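Local structure of probable tagatose 6-phosphate kinase (Sinorhizobium meliloti, 3TXV) at residues E344-L347 and Q348-F351; A368-D371 and E372-L376; I50-T53 and C54-N58; D416-L419 and Q420-A424; L32-E35 and A36-R40. The protein probably acts in carbohydrate metabolism, perhaps as a tagatose-6-phosphate kinase, and resembles the GatZ/KbaZ-like subunits of tagatose-1,6-bisphosphate aldolase. All blocks are in the same frame, centred on the assembly; numbering follows the deposited sequence.

Interaction 1. Residues E344-L347 and Q348-F351; sequences EQRL and QRHF
Glu344 reaches one helical turn forward to Gln348. CG stands anti to its own N (chi1 180°) and the chain bends at chi2, which swings the carboxylate round beside the amide end of Gln348, the two flat groups turned 68° apart. Behind them the backbone bond from Gln348 N to Glu344 O is weak, at 3.3 Å. Gln345 gives its carbonyl to the next turn, Arg349 N lying 2.9 Å from Gln345 O, while its CB touches Arg349 NH1. The chain of Arg349 folds back at chi3, so that one face of its guanidinium rests against Arg346 CA, toward the rim of the group. Such contacts between neighbouring turns are the ordinary packing of an alpha-helix, here helix 342-351, one of the helices that come in the chain after the eighth strand of the parallel barrel. Glu324 of helix 319-329 forms a salt bridge with Arg349 NE, and Trp334 adds a cation-pi contact. At Arg346, CB meets Arg349 NH2 at 3.6 Å and the two side chains cross at about a right angle. The carbonyl of Arg346 lies at the edge of the His350 ring, with O 3.4 Å from CD2, and Tyr301 OH bonds His350 ND1. Leu347 closes the run: its O accepts from Phe351 N at 2.9 Å and lies by the edge of that ring, while Leu347 CD1 packs on Phe351 CB at 3.8 Å.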
loop_
_atom_site.group_PDB
_atom_site.type_symbol
_atom_site.label_atom_id
_atom_site.label_comp_id
_atom_site.label_asym_id
_atom_site.label_seq_id
_atom_site.Cartn_x
_atom_site.Cartn_y
_atom_site.Cartn_z
ATOM N N GLU A 344 8.007 -25.485 -5.082
ATOM C CA GLU A 344 7.934 -24.421 -4.067
ATOM C C GLU A 344 7.660 -23.028 -4.672
ATOM O O GLU A 344 6.964 -22.218 -4.074
ATOM C CB GLU A 344 9.185 -24.396 -3.176
ATOM C CG GLU A 344 9.182 -23.307 -2.098
ATOM C CD GLU A 344 8.171 -23.595 -0.997
ATOM O OE1 GLU A 344 7.376 -24.561 -1.146
ATOM O OE2 GLU A 344 8.166 -22.869 0.029
ATOM N N GLN A 345 8.212 -22.757 -5.850
ATOM C CA GLN A 345 7.988 -21.493 -6.537
ATOM C C GLN A 345 6.569 -21.365 -7.063
ATOM O O GLN A 345 6.015 -20.276 -7.059
ATOM C CB GLN A 345 8.999 -21.312 -7.680
ATOM C CG GLN A 345 10.289 -20.659 -7.223
ATOM C CD GLN A 345 11.461 -20.845 -8.173
ATOM O OE1 GLN A 345 12.540 -21.230 -7.746
ATOM N NE2 GLN A 345 11.253 -20.580 -9.458
ATOM N N ARG A 346 5.993 -22.470 -7.533
ATOM C CA ARG A 346 4.603 -22.489 -8.000
ATOM C C ARG A 346 3.652 -22.113 -6.838
ATOM O O ARG A 346 2.984 -21.077 -6.884
ATOM C CB ARG A 346 4.227 -23.834 -8.658
ATOM C CG ARG A 346 2.941 -23.774 -9.471
ATOM C CD ARG A 346 2.642 -25.033 -10.327
ATOM N NE ARG A 346 1.830 -26.020 -9.605
ATOM C CZ ARG A 346 2.280 -26.823 -8.617
ATOM N NH1 ARG A 346 3.552 -26.795 -8.197
ATOM N NH2 ARG A 346 1.452 -27.670 -8.023
ATOM N N LEU A 347 3.636 -22.914 -5.782
ATOM C CA LEU A 347 2.856 -22.596 -4.621
ATOM C C LEU A 347 2.902 -21.091 -4.331
ATOM O O LEU A 347 1.873 -20.439 -4.182
ATOM C CB LEU A 347 3.332 -23.445 -3.432
ATOM C CG LEU A 347 3.150 -23.006 -1.976
ATOM C CD1 LEU A 347 1.750 -22.643 -1.712
ATOM C CD2 LEU A 347 3.518 -24.120 -1.090
ATOM N N GLN A 348 4.094 -20.534 -4.286
ATOM C CA GLN A 348 4.258 -19.157 -3.887
ATOM C C GLN A 348 3.892 -18.103 -4.905
ATOM O O GLN A 348 3.593 -16.965 -4.532
ATOM C CB GLN A 348 5.661 -18.911 -3.384
ATOM C CG GLN A 348 5.639 -18.618 -1.937
ATOM C CD GLN A 348 5.887 -19.829 -1.139
ATOM O OE1 GLN A 348 6.778 -20.605 -1.483
ATOM N NE2 GLN A 348 5.127 -20.020 -0.056
ATOM N N ARG A 349 3.934 -18.447 -6.183
ATOM C CA ARG A 349 3.481 -17.501 -7.184
ATOM C C ARG A 349 2.019 -17.112 -6.939
ATOM O O ARG A 349 1.629 -15.967 -7.193
ATOM C CB ARG A 349 3.669 -18.050 -8.586
ATOM C CG ARG A 349 5.004 -17.731 -9.162
ATOM C CD ARG A 349 5.074 -17.992 -10.653
ATOM N NE ARG A 349 4.893 -19.394 -11.023
ATOM C CZ ARG A 349 5.802 -20.344 -10.833
ATOM N NH1 ARG A 349 6.956 -20.047 -10.244
ATOM N NH2 ARG A 349 5.541 -21.599 -11.220
ATOM N N HIS A 350 1.232 -18.052 -6.413
ATOM C CA HIS A 350 -0.199 -17.837 -6.207
ATOM C C HIS A 350 -0.556 -17.544 -4.750
ATOM O O HIS A 350 -1.481 -16.752 -4.454
ATOM C CB HIS A 350 -1.009 -19.052 -6.742
ATOM C CG HIS A 350 -0.690 -19.387 -8.158
ATOM N ND1 HIS A 350 -1.282 -18.747 -9.223
ATOM C CD2 HIS A 350 0.222 -20.230 -8.689
ATOM C CE1 HIS A 350 -0.769 -19.195 -10.353
ATOM N NE2 HIS A 350 0.143 -20.103 -10.056
ATOM N N PHE A 351 0.175 -18.172 -3.832
ATOM C CA PHE A 351 -0.343 -18.239 -2.481
ATOM C C PHE A 351 0.362 -17.448 -1.422
ATOM O O PHE A 351 -0.203 -17.206 -0.358
ATOM C CB PHE A 351 -0.582 -19.674 -2.089
ATOM C CG PHE A 351 -1.609 -20.324 -2.948
ATOM C CD1 PHE A 351 -2.955 -19.931 -2.856
ATOM C CD2 PHE A 351 -1.255 -21.275 -3.885
ATOM C CE1 PHE A 351 -3.933 -20.491 -3.660
ATOM C CE2 PHE A 351 -2.258 -21.856 -4.706
ATOM C CZ PHE A 351 -3.586 -21.458 -4.580
#

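Interaction 2. Residues A368-D371 and E372-L376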
loop_
_atom_site.group_PDB
_atom_site.type_symbol
_atom_site.label_atom_id
_atom_site.label_comp_id
_atom_site.label_asym_id
_atom_site.label_seq_id
_atom_site.Cartn_x
_atom_site.Cartn_y
_atom_site.Cartn_z
ATOM N N ALA A 368 -7.099 -9.432 -19.304
ATOM C CA ALA A 368 -8.061 -9.831 -20.306
ATOM C C ALA A 368 -8.713 -11.108 -19.844
ATOM O O ALA A 368 -9.883 -11.376 -20.168
ATOM C CB ALA A 368 -7.369 -10.048 -21.634
ATOM N N ALA A 369 -7.948 -11.906 -19.103
ATOM C CA ALA A 369 -8.501 -13.099 -18.484
ATOM C C ALA A 369 -9.539 -12.711 -17.393
ATOM O O ALA A 369 -10.667 -13.246 -17.360
ATOM C CB ALA A 369 -7.401 -13.955 -17.939
ATOM N N VAL A 370 -9.168 -11.756 -16.545
ATOM C CA VAL A 370 -10.084 -11.223 -15.558
ATOM C C VAL A 370 -11.380 -10.782 -16.223
ATOM O O VAL A 370 -12.448 -11.209 -15.813
ATOM C CB VAL A 370 -9.450 -10.100 -14.726
ATOM C CG1 VAL A 370 -10.500 -9.324 -13.962
ATOM C CG2 VAL A 370 -8.439 -10.691 -13.757
ATOM N N ASP A 371 -11.296 -9.971 -17.272
ATOM C CA ASP A 371 -12.492 -9.505 -17.977
ATOM C C ASP A 371 -13.267 -10.613 -18.664
ATOM O O ASP A 371 -14.478 -10.552 -18.762
ATOM C CB ASP A 371 -12.146 -8.377 -18.949
ATOM C CG ASP A 371 -11.903 -7.025 -18.220
ATOM O OD1 ASP A 371 -11.130 -6.976 -17.220
ATOM O OD2 ASP A 371 -12.499 -6.000 -18.649
ATOM N N GLU A 372 -12.587 -11.646 -19.125
ATOM C CA GLU A 372 -13.316 -12.781 -19.654
ATOM C C GLU A 372 -14.180 -13.367 -18.517
ATOM O O GLU A 372 -15.360 -13.689 -18.710
ATOM C CB GLU A 372 -12.351 -13.818 -20.242
ATOM C CG GLU A 372 -13.018 -14.894 -21.086
ATOM C CD GLU A 372 -12.021 -15.733 -21.904
ATOM O OE1 GLU A 372 -11.153 -16.416 -21.319
ATOM O OE2 GLU A 372 -12.103 -15.728 -23.150
ATOM N N LEU A 373 -13.578 -13.453 -17.326
ATOM C CA LEU A 373 -14.161 -14.131 -16.185
ATOM C C LEU A 373 -15.226 -13.294 -15.545
ATOM O O LEU A 373 -16.264 -13.824 -15.172
ATOM C CB LEU A 373 -13.083 -14.470 -15.157
ATOM C CG LEU A 373 -13.476 -14.830 -13.720
ATOM C CD1 LEU A 373 -14.311 -16.099 -13.656
ATOM C CD2 LEU A 373 -12.240 -14.953 -12.835
HETATM N N MSE A 374 -14.967 -11.997 -15.401
HETATM C CA MSE A 374 -15.944 -11.078 -14.821
HETATM C C MSE A 374 -17.208 -10.959 -15.660
HETATM O O MSE A 374 -18.306 -10.783 -15.111
HETATM C CB MSE A 374 -15.349 -9.684 -14.594
HETATM C CG MSE A 374 -14.363 -9.646 -13.447
HETATM SE SE MSE A 374 -15.123 -10.507 -11.890
HETATM C CE MSE A 374 -15.835 -8.919 -11.113
ATOM N N SER A 375 -17.046 -11.055 -16.976
ATOM C CA SER A 375 -18.128 -10.787 -17.885
ATOM C C SER A 375 -18.880 -12.087 -18.145
ATOM O O SER A 375 -20.067 -12.091 -18.488
ATOM C CB SER A 375 -17.597 -10.163 -19.177
ATOM O OG SER A 375 -17.189 -11.161 -20.099
ATOM N N LEU A 376 -18.187 -13.202 -17.979
ATOM C CA LEU A 376 -18.843 -14.486 -18.054
ATOM C C LEU A 376 -19.734 -14.708 -16.828
ATOM O O LEU A 376 -20.630 -15.562 -16.872
ATOM C CB LEU A 376 -17.813 -15.580 -18.159
ATOM C CG LEU A 376 -18.294 -17.008 -18.048
ATOM C CD1 LEU A 376 -19.143 -17.261 -19.253
ATOM C CD2 LEU A 376 -17.104 -17.929 -18.019
#
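Asp371 O is approached twice by Ser375, one turn further on. The backbone Ser375 N bonds it at 3.2 Å, and Ser375 OG lies 3.1 Å from the same Asp371 O in a weak contact. The chi1 of 86° puts the hydroxyl between its own N and carbonyl carbon, and from there it also faces Glu372 O, another acceptor within reach of the same weakly held proton. A shorter and straighter bond runs alongside, from Met374 N to Val370 O at 2.7 Å with an N-H...O angle of 165°. This is regular alpha-helical pairing, residue to fourth residue, in helix 364-376, which comes after the barrel strands in the chain and packs on helices 290-310 and 319-329. Ala369 and Leu373 face Leu319, and Leu373 also reaches Ala307. Val370 and the selenomethionine Met374 lie side by side and point the same way, CG1 of Val370 being 3.9 Å from CG of Met374. The chain of Met374 then bends at chi2 and chi3, carrying its outer end away from Val370, and the side chain also touches Leu300. Leu373 CB sits 3.4 Å from Val370 O.

Interaction 3. Residues I50-T53 and C54-N58; sequences IEAT and CNQVN
Thr53 and Gln56 meet at the point where a barrel strand runs into its loop. The carbonyl of Thr53 is held from the turn ahead: Val57 N bonds Thr53 O at 3.0 Å, fairly straight at 158°, and Gln56 N adds a weak bond to it at 2.8 Å. The two N-H groups on one oxygen mark a tight turn at the strand end. The side chains follow. Gln56 carries CG anti to its N (chi1 -174°) and runs on extended, returning along the strand so that it crosses the Thr53 side chain at about a right angle. Thr53 OG1 touches Gln56 CB at 3.3 Å, and the amide end lies by Thr53 N and Ala52 CA. Ala52 points its methyl into the same turn, where CB packs on Val57 CG2 at 3.9 Å. Further round, Asn58 ND2 bonds Cys54 O at 2.8 Å and braces the loop. With an alanine here the CB contact with Thr53 OG1 could remain, but a gap would probably open where the extended chain and amide lie along Ala52 and Thr53 N. Strand 48-53 sits between strands 23-26 and 89-96 of the barrel; Phe71 of helix 68-81 lies against Ala52, Gln56 and Val57, and Cys54 touches His95 on one neighbour strand and Met116 of helix 106-121.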
loop_
_atom_site.group_PDB
_atom_site.type_symbol
_atom_site.label_atom_id
_atom_site.label_comp_id
_atom_site.label_asym_id
_atom_site.label_seq_id
_atom_site.Cartn_x
_atom_site.Cartn_y
_atom_site.Cartn_z
ATOM N N ILE A 50 -5.328 7.482 0.199
ATOM C CA ILE A 50 -4.715 6.638 -0.821
ATOM C C ILE A 50 -3.288 7.076 -1.205
ATOM O O ILE A 50 -3.040 8.247 -1.534
ATOM C CB ILE A 50 -5.588 6.498 -2.041
ATOM C CG1 ILE A 50 -6.894 5.880 -1.631
ATOM C CG2 ILE A 50 -4.927 5.581 -3.047
ATOM C CD1 ILE A 50 -8.020 6.270 -2.549
ATOM N N GLU A 51 -2.369 6.107 -1.175
ATOM C CA GLU A 51 -0.936 6.375 -1.314
ATOM C C GLU A 51 -0.343 5.721 -2.564
ATOM O O GLU A 51 -0.789 4.677 -2.982
ATOM C CB GLU A 51 -0.191 5.896 -0.061
ATOM C CG GLU A 51 -0.722 6.460 1.242
ATOM C CD GLU A 51 0.393 7.003 2.115
ATOM O OE1 GLU A 51 1.395 7.500 1.534
ATOM O OE2 GLU A 51 0.276 6.935 3.374
ATOM N N ALA A 52 0.655 6.357 -3.157
ATOM C CA ALA A 52 1.443 5.776 -4.231
ATOM C C ALA A 52 2.935 5.875 -3.848
ATOM O O ALA A 52 3.273 6.721 -3.029
ATOM C CB ALA A 52 1.154 6.512 -5.502
ATOM N N THR A 53 3.806 5.013 -4.385
ATOM C CA THR A 53 5.267 5.057 -4.061
ATOM C C THR A 53 6.105 5.669 -5.168
ATOM O O THR A 53 5.769 5.546 -6.326
ATOM C CB THR A 53 5.939 3.656 -3.747
ATOM O OG1 THR A 53 5.429 2.645 -4.616
ATOM C CG2 THR A 53 5.774 3.227 -2.305
ATOM N N CYS A 54 7.216 6.293 -4.790
ATOM C CA CYS A 54 8.173 6.904 -5.704
ATOM C C CYS A 54 8.287 6.134 -6.995
ATOM O O CYS A 54 8.007 6.678 -8.075
ATOM C CB CYS A 54 9.551 6.985 -5.034
ATOM S SG CYS A 54 10.234 5.333 -4.353
ATOM N N ASN A 55 8.697 4.867 -6.853
ATOM C CA ASN A 55 8.802 3.861 -7.930
ATOM C C ASN A 55 7.560 3.661 -8.791
ATOM O O ASN A 55 7.639 3.577 -10.012
ATOM C CB ASN A 55 9.131 2.516 -7.313
ATOM C CG ASN A 55 10.613 2.325 -7.037
ATOM O OD1 ASN A 55 11.493 3.082 -7.486
ATOM N ND2 ASN A 55 10.900 1.270 -6.291
ATOM N N GLN A 56 6.419 3.556 -8.127
ATOM C CA GLN A 56 5.150 3.289 -8.763
ATOM C C GLN A 56 4.778 4.440 -9.703
ATOM O O GLN A 56 4.370 4.194 -10.835
ATOM C CB GLN A 56 4.101 3.064 -7.656
ATOM C CG GLN A 56 2.700 2.612 -8.067
ATOM C CD GLN A 56 1.705 2.697 -6.893
ATOM O OE1 GLN A 56 0.489 2.894 -7.084
ATOM N NE2 GLN A 56 2.227 2.558 -5.671
ATOM N N VAL A 57 4.931 5.687 -9.243
ATOM C CA VAL A 57 4.468 6.847 -9.999
ATOM C C VAL A 57 5.358 8.067 -9.827
ATOM O O VAL A 57 5.579 8.524 -8.718
ATOM C CB VAL A 57 2.958 7.227 -9.708
ATOM C CG1 VAL A 57 2.072 5.970 -9.517
ATOM C CG2 VAL A 57 2.791 8.244 -8.544
ATOM N N ASN A 58 5.864 8.594 -10.938
ATOM C CA ASN A 58 6.730 9.769 -10.915
ATOM C C ASN A 58 6.733 10.425 -12.283
ATOM O O ASN A 58 6.155 9.874 -13.207
ATOM C CB ASN A 58 8.156 9.401 -10.473
ATOM C CG ASN A 58 8.759 8.273 -11.294
ATOM O OD1 ASN A 58 8.903 8.371 -12.520
ATOM N ND2 ASN A 58 9.122 7.190 -10.615
#

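Interaction 4. Residues D416-L419 and Q420-A424; sequences DAVL and QDYFA
Leu419 O collects two backbone N-H groups from the next turn, Phe423 N at 3.2 Å and, weakly, Tyr422 N at 3.0 Å. Earlier in the helix, Gln420 N bonds Asp416 O at 2.7 Å, and Asp421 N reaches Val418 O from three residues on. That Val418 carbonyl is also met by a water, which donates to it at 3.3 Å and to Asp421 OD2 at 2.6 Å, thereby joining carbonyl and carboxylate. Asp421 is placed for this by a chi1 of -61°, which keeps its CG beside its own N and turned back toward the preceding turn. Were Asp421 replaced by an alanine, the water would lose its carboxylate acceptor and would probably be held, among these groups, by the long bond to Val418 O alone.

Among the carbon groups, Val418 and Tyr422 lie side by side, pointing the same way, with CG1 of Val418 3.9 Å from CE1 of the ring. The carbonyl oxygen of Val418 lies near the plane of that ring, at its edge. Leu419 O stands likewise in the plane of the Phe423 ring, 3.2 Å from CD2.

Two polar ends find a partner outside the segments: Asp416 forms a salt bridge with Arg40 of helix 31-43, and Gln420 OE1 takes a weak bond from the same arginine. Leu419 packs on Ile26, Ala37 and Leu292, and Tyr422 and Phe423 on Pro24. Helix 407-424 thus lies against the outside of the first strand, between helices 31-43 and 290-310, in the helical layer of a TIM-type barrel.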
loop_
_atom_site.group_PDB
_atom_site.type_symbol
_atom_site.label_atom_id
_atom_site.label_comp_id
_atom_site.label_asym_id
_atom_site.label_seq_id
_atom_site.Cartn_x
_atom_site.Cartn_y
_atom_site.Cartn_z
ATOM N N ASP A 416 -13.338 -5.612 1.310
ATOM C CA ASP A 416 -14.018 -4.950 2.429
ATOM C C ASP A 416 -13.821 -5.700 3.751
ATOM O O ASP A 416 -13.693 -5.093 4.794
ATOM C CB ASP A 416 -15.499 -4.796 2.089
ATOM C CG ASP A 416 -16.173 -3.690 2.875
ATOM O OD1 ASP A 416 -15.875 -2.502 2.618
ATOM O OD2 ASP A 416 -17.025 -3.996 3.727
ATOM N N ALA A 417 -13.751 -7.021 3.702
ATOM C CA ALA A 417 -13.487 -7.777 4.929
ATOM C C ALA A 417 -12.135 -7.419 5.594
ATOM O O ALA A 417 -12.042 -7.331 6.818
ATOM C CB ALA A 417 -13.632 -9.275 4.695
ATOM N N VAL A 418 -11.102 -7.191 4.787
ATOM C CA VAL A 418 -9.804 -6.731 5.288
ATOM C C VAL A 418 -9.975 -5.309 5.797
ATOM O O VAL A 418 -9.701 -5.025 6.960
ATOM C CB VAL A 418 -8.730 -6.769 4.186
ATOM C CG1 VAL A 418 -7.346 -6.510 4.758
ATOM C CG2 VAL A 418 -8.778 -8.104 3.404
ATOM N N LEU A 419 -10.489 -4.443 4.928
ATOM C CA LEU A 419 -10.753 -3.036 5.253
ATOM C C LEU A 419 -11.560 -2.762 6.509
ATOM O O LEU A 419 -11.246 -1.837 7.228
ATOM C CB LEU A 419 -11.453 -2.337 4.101
ATOM C CG LEU A 419 -10.625 -2.007 2.875
ATOM C CD1 LEU A 419 -11.422 -1.041 2.041
ATOM C CD2 LEU A 419 -9.269 -1.431 3.258
ATOM N N GLN A 420 -12.615 -3.537 6.743
ATOM C CA GLN A 420 -13.400 -3.428 7.977
ATOM C C GLN A 420 -12.481 -3.392 9.190
ATOM O O GLN A 420 -12.692 -2.569 10.084
ATOM C CB GLN A 420 -14.391 -4.592 8.156
ATOM C CG GLN A 420 -15.881 -4.264 7.952
ATOM C CD GLN A 420 -16.823 -5.453 8.315
ATOM O OE1 GLN A 420 -17.790 -5.778 7.585
ATOM N NE2 GLN A 420 -16.530 -6.099 9.449
ATOM N N ASP A 421 -11.462 -4.255 9.233
ATOM C CA ASP A 421 -10.655 -4.344 10.450
ATOM C C ASP A 421 -9.802 -3.100 10.661
ATOM O O ASP A 421 -9.512 -2.736 11.790
ATOM C CB ASP A 421 -9.784 -5.610 10.481
ATOM C CG ASP A 421 -10.605 -6.907 10.434
ATOM O OD1 ASP A 421 -11.688 -6.983 11.067
ATOM O OD2 ASP A 421 -10.140 -7.858 9.753
ATOM N N TYR A 422 -9.411 -2.444 9.575
ATOM C CA TYR A 422 -8.574 -1.263 9.683
ATOM C C TYR A 422 -9.382 -0.091 10.203
ATOM O O TYR A 422 -8.931 0.623 11.099
ATOM C CB TYR A 422 -7.839 -0.956 8.376
ATOM C CG TYR A 422 -6.675 -1.905 8.176
ATOM C CD1 TYR A 422 -6.852 -3.130 7.539
ATOM C CD2 TYR A 422 -5.404 -1.600 8.660
ATOM C CE1 TYR A 422 -5.802 -4.017 7.369
ATOM C CE2 TYR A 422 -4.334 -2.500 8.498
ATOM C CZ TYR A 422 -4.548 -3.705 7.848
ATOM O OH TYR A 422 -3.520 -4.608 7.671
ATOM N N PHE A 423 -10.591 0.085 9.697
ATOM C CA PHE A 423 -11.407 1.154 10.210
ATOM C C PHE A 423 -11.876 0.851 11.635
ATOM O O PHE A 423 -12.052 1.755 12.444
ATOM C CB PHE A 423 -12.562 1.443 9.269
ATOM C CG PHE A 423 -12.137 2.085 7.998
ATOM C CD1 PHE A 423 -12.102 3.467 7.883
ATOM C CD2 PHE A 423 -11.733 1.311 6.908
ATOM C CE1 PHE A 423 -11.698 4.064 6.678
ATOM C CE2 PHE A 423 -11.310 1.905 5.720
ATOM C CZ PHE A 423 -11.300 3.274 5.608
ATOM N N ALA A 424 -12.046 -0.421 11.956
ATOM C CA ALA A 424 -12.439 -0.774 13.305
ATOM C C ALA A 424 -11.381 -0.318 14.305
ATOM O O ALA A 424 -11.694 0.064 15.447
ATOM C CB ALA A 424 -12.654 -2.262 13.424
HETATM O O HOH W 1 -8.322 -7.812 7.939
#

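Interaction 5. Residues L32-E35 and A36-R40; sequences LVIE and AAMLR
Ile34 and Met38 are brought together by their first torsions. In Ile34 the chi1 of -74° sets CG1 beside the backbone N and leaves CG2 anti to it, looking forward along the helix; in Met38, a selenomethionine, CG lies beside its own N (chi1 -78°) and the chain then runs out extended. The two side chains lie alongside one another, pointing the same way, and Ile34 CG2 comes 3.9 Å from Met38 SE. They belong to helix 31-43, the helix of the beta-alpha-beta crossover that joins barrel strands 23-26 and 48-53. Both also meet helix 68-81, through Ile78.

The backbone beneath is regular alpha-helix. Ala37 N bonds Val33 O at 2.7 Å and Met38 N bonds Ile34 O at the same distance, each from the fourth residue on, while Leu39 N gives Glu35 O an almost straight bond of 176°. The two alanine methyls each sit by a carbonyl of the preceding turn, Ala36 CB being 3.2 Å from Leu32 O and Ala37 CB close to Val33 O. Val415 of helix 407-424 packs against Ala36. Val33 faces Leu292 and Leu296 of helix 290-310.

The polar end of Glu35 is engaged elsewhere. Its extended chain ends in a salt bridge from OE2 to Lys408 of helix 407-424. Leu39, more exposed than its neighbours, leans back on the preceding turn: its CG rests 3.4 Å from Glu35 O, the carbonyl that its own N bonds.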
loop_
_atom_site.group_PDB
_atom_site.type_symbol
_atom_site.label_atom_id
_atom_site.label_comp_id
_atom_site.label_asym_id
_atom_site.label_seq_id
_atom_site.Cartn_x
_atom_site.Cartn_y
_atom_site.Cartn_z
ATOM N N LEU A 32 -10.187 -1.927 -8.198
ATOM C CA LEU A 32 -11.193 -2.474 -7.307
ATOM C C LEU A 32 -10.862 -2.294 -5.844
ATOM O O LEU A 32 -11.770 -2.120 -5.041
ATOM C CB LEU A 32 -11.469 -3.927 -7.591
ATOM C CG LEU A 32 -12.237 -4.169 -8.877
ATOM C CD1 LEU A 32 -12.010 -5.617 -9.336
ATOM C CD2 LEU A 32 -13.730 -3.871 -8.702
ATOM N N VAL A 33 -9.585 -2.340 -5.472
ATOM C CA VAL A 33 -9.234 -2.036 -4.084
ATOM C C VAL A 33 -9.533 -0.548 -3.789
ATOM O O VAL A 33 -10.080 -0.213 -2.750
ATOM C CB VAL A 33 -7.757 -2.398 -3.710
ATOM C CG1 VAL A 33 -7.421 -1.942 -2.265
ATOM C CG2 VAL A 33 -7.506 -3.870 -3.860
ATOM N N ILE A 34 -9.214 0.342 -4.711
ATOM C CA ILE A 34 -9.511 1.731 -4.452
ATOM C C ILE A 34 -11.036 1.939 -4.261
ATOM O O ILE A 34 -11.464 2.483 -3.223
ATOM C CB ILE A 34 -8.901 2.650 -5.533
ATOM C CG1 ILE A 34 -7.389 2.741 -5.328
ATOM C CG2 ILE A 34 -9.492 4.053 -5.452
ATOM C CD1 ILE A 34 -6.620 2.751 -6.620
ATOM N N GLU A 35 -11.830 1.481 -5.245
ATOM C CA GLU A 35 -13.296 1.503 -5.200
ATOM C C GLU A 35 -13.777 0.968 -3.871
ATOM O O GLU A 35 -14.622 1.573 -3.224
ATOM C CB GLU A 35 -13.851 0.661 -6.344
ATOM C CG GLU A 35 -15.404 0.507 -6.458
ATOM C CD GLU A 35 -15.809 -0.048 -7.841
ATOM O OE1 GLU A 35 -14.916 -0.196 -8.726
ATOM O OE2 GLU A 35 -17.004 -0.317 -8.070
ATOM N N ALA A 36 -13.210 -0.156 -3.454
ATOM C CA ALA A 36 -13.588 -0.791 -2.199
ATOM C C ALA A 36 -13.174 0.014 -0.969
ATOM O O ALA A 36 -13.908 0.098 0.015
ATOM C CB ALA A 36 -13.007 -2.177 -2.141
ATOM N N ALA A 37 -11.997 0.606 -1.030
ATOM C CA ALA A 37 -11.542 1.480 0.035
ATOM C C ALA A 37 -12.452 2.656 0.137
ATOM O O ALA A 37 -12.855 3.025 1.220
ATOM C CB ALA A 37 -10.108 1.936 -0.188
HETATM N N MSE A 38 -12.781 3.258 -0.984
HETATM C CA MSE A 38 -13.690 4.382 -0.924
HETATM C C MSE A 38 -15.031 3.965 -0.283
HETATM O O MSE A 38 -15.417 4.525 0.728
HETATM C CB MSE A 38 -13.860 5.024 -2.300
HETATM C CG MSE A 38 -12.710 5.928 -2.728
HETATM SE SE MSE A 38 -12.833 5.976 -4.625
HETATM C CE MSE A 38 -11.837 7.549 -5.128
ATOM N N LEU A 39 -15.695 2.940 -0.824
ATOM C CA LEU A 39 -16.987 2.474 -0.308
ATOM C C LEU A 39 -17.028 2.288 1.203
ATOM O O LEU A 39 -18.037 2.594 1.843
ATOM C CB LEU A 39 -17.460 1.199 -1.020
ATOM C CG LEU A 39 -17.932 1.354 -2.488
ATOM C CD1 LEU A 39 -18.343 0.035 -3.117
ATOM C CD2 LEU A 39 -19.071 2.375 -2.654
ATOM N N ARG A 40 -15.948 1.797 1.790
ATOM C CA ARG A 40 -15.935 1.622 3.231
ATOM C C ARG A 40 -15.841 2.974 3.934
ATOM O O ARG A 40 -16.625 3.256 4.859
ATOM C CB ARG A 40 -14.821 0.666 3.648
ATOM C CG ARG A 40 -14.382 0.783 5.095
ATOM C CD ARG A 40 -15.439 0.382 6.063
ATOM N NE ARG A 40 -16.054 -0.868 5.644
ATOM C CZ ARG A 40 -16.758 -1.664 6.439
ATOM N NH1 ARG A 40 -16.932 -1.350 7.713
ATOM N NH2 ARG A 40 -17.278 -2.784 5.960
#

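Overall arrangement
All five contacts are local, each joining adjacent runs of chain, so they follow in series and none nests or crosses. From the N terminus, interaction 5 shapes the first crossover helix, and interaction 3 turns the chain off the next barrel strand; they touch through Ile34 and Ile50. The chain then completes the barrel before interactions 1 and 2 form on successive helices beyond the last strand, their centres 23 Å apart and without touching. Interaction 4, in the last helix, returns to the start and meets interaction 5 through a salt bridge and apolar packing. It thereby fastens the C-terminal helix to the first helix of the barrel.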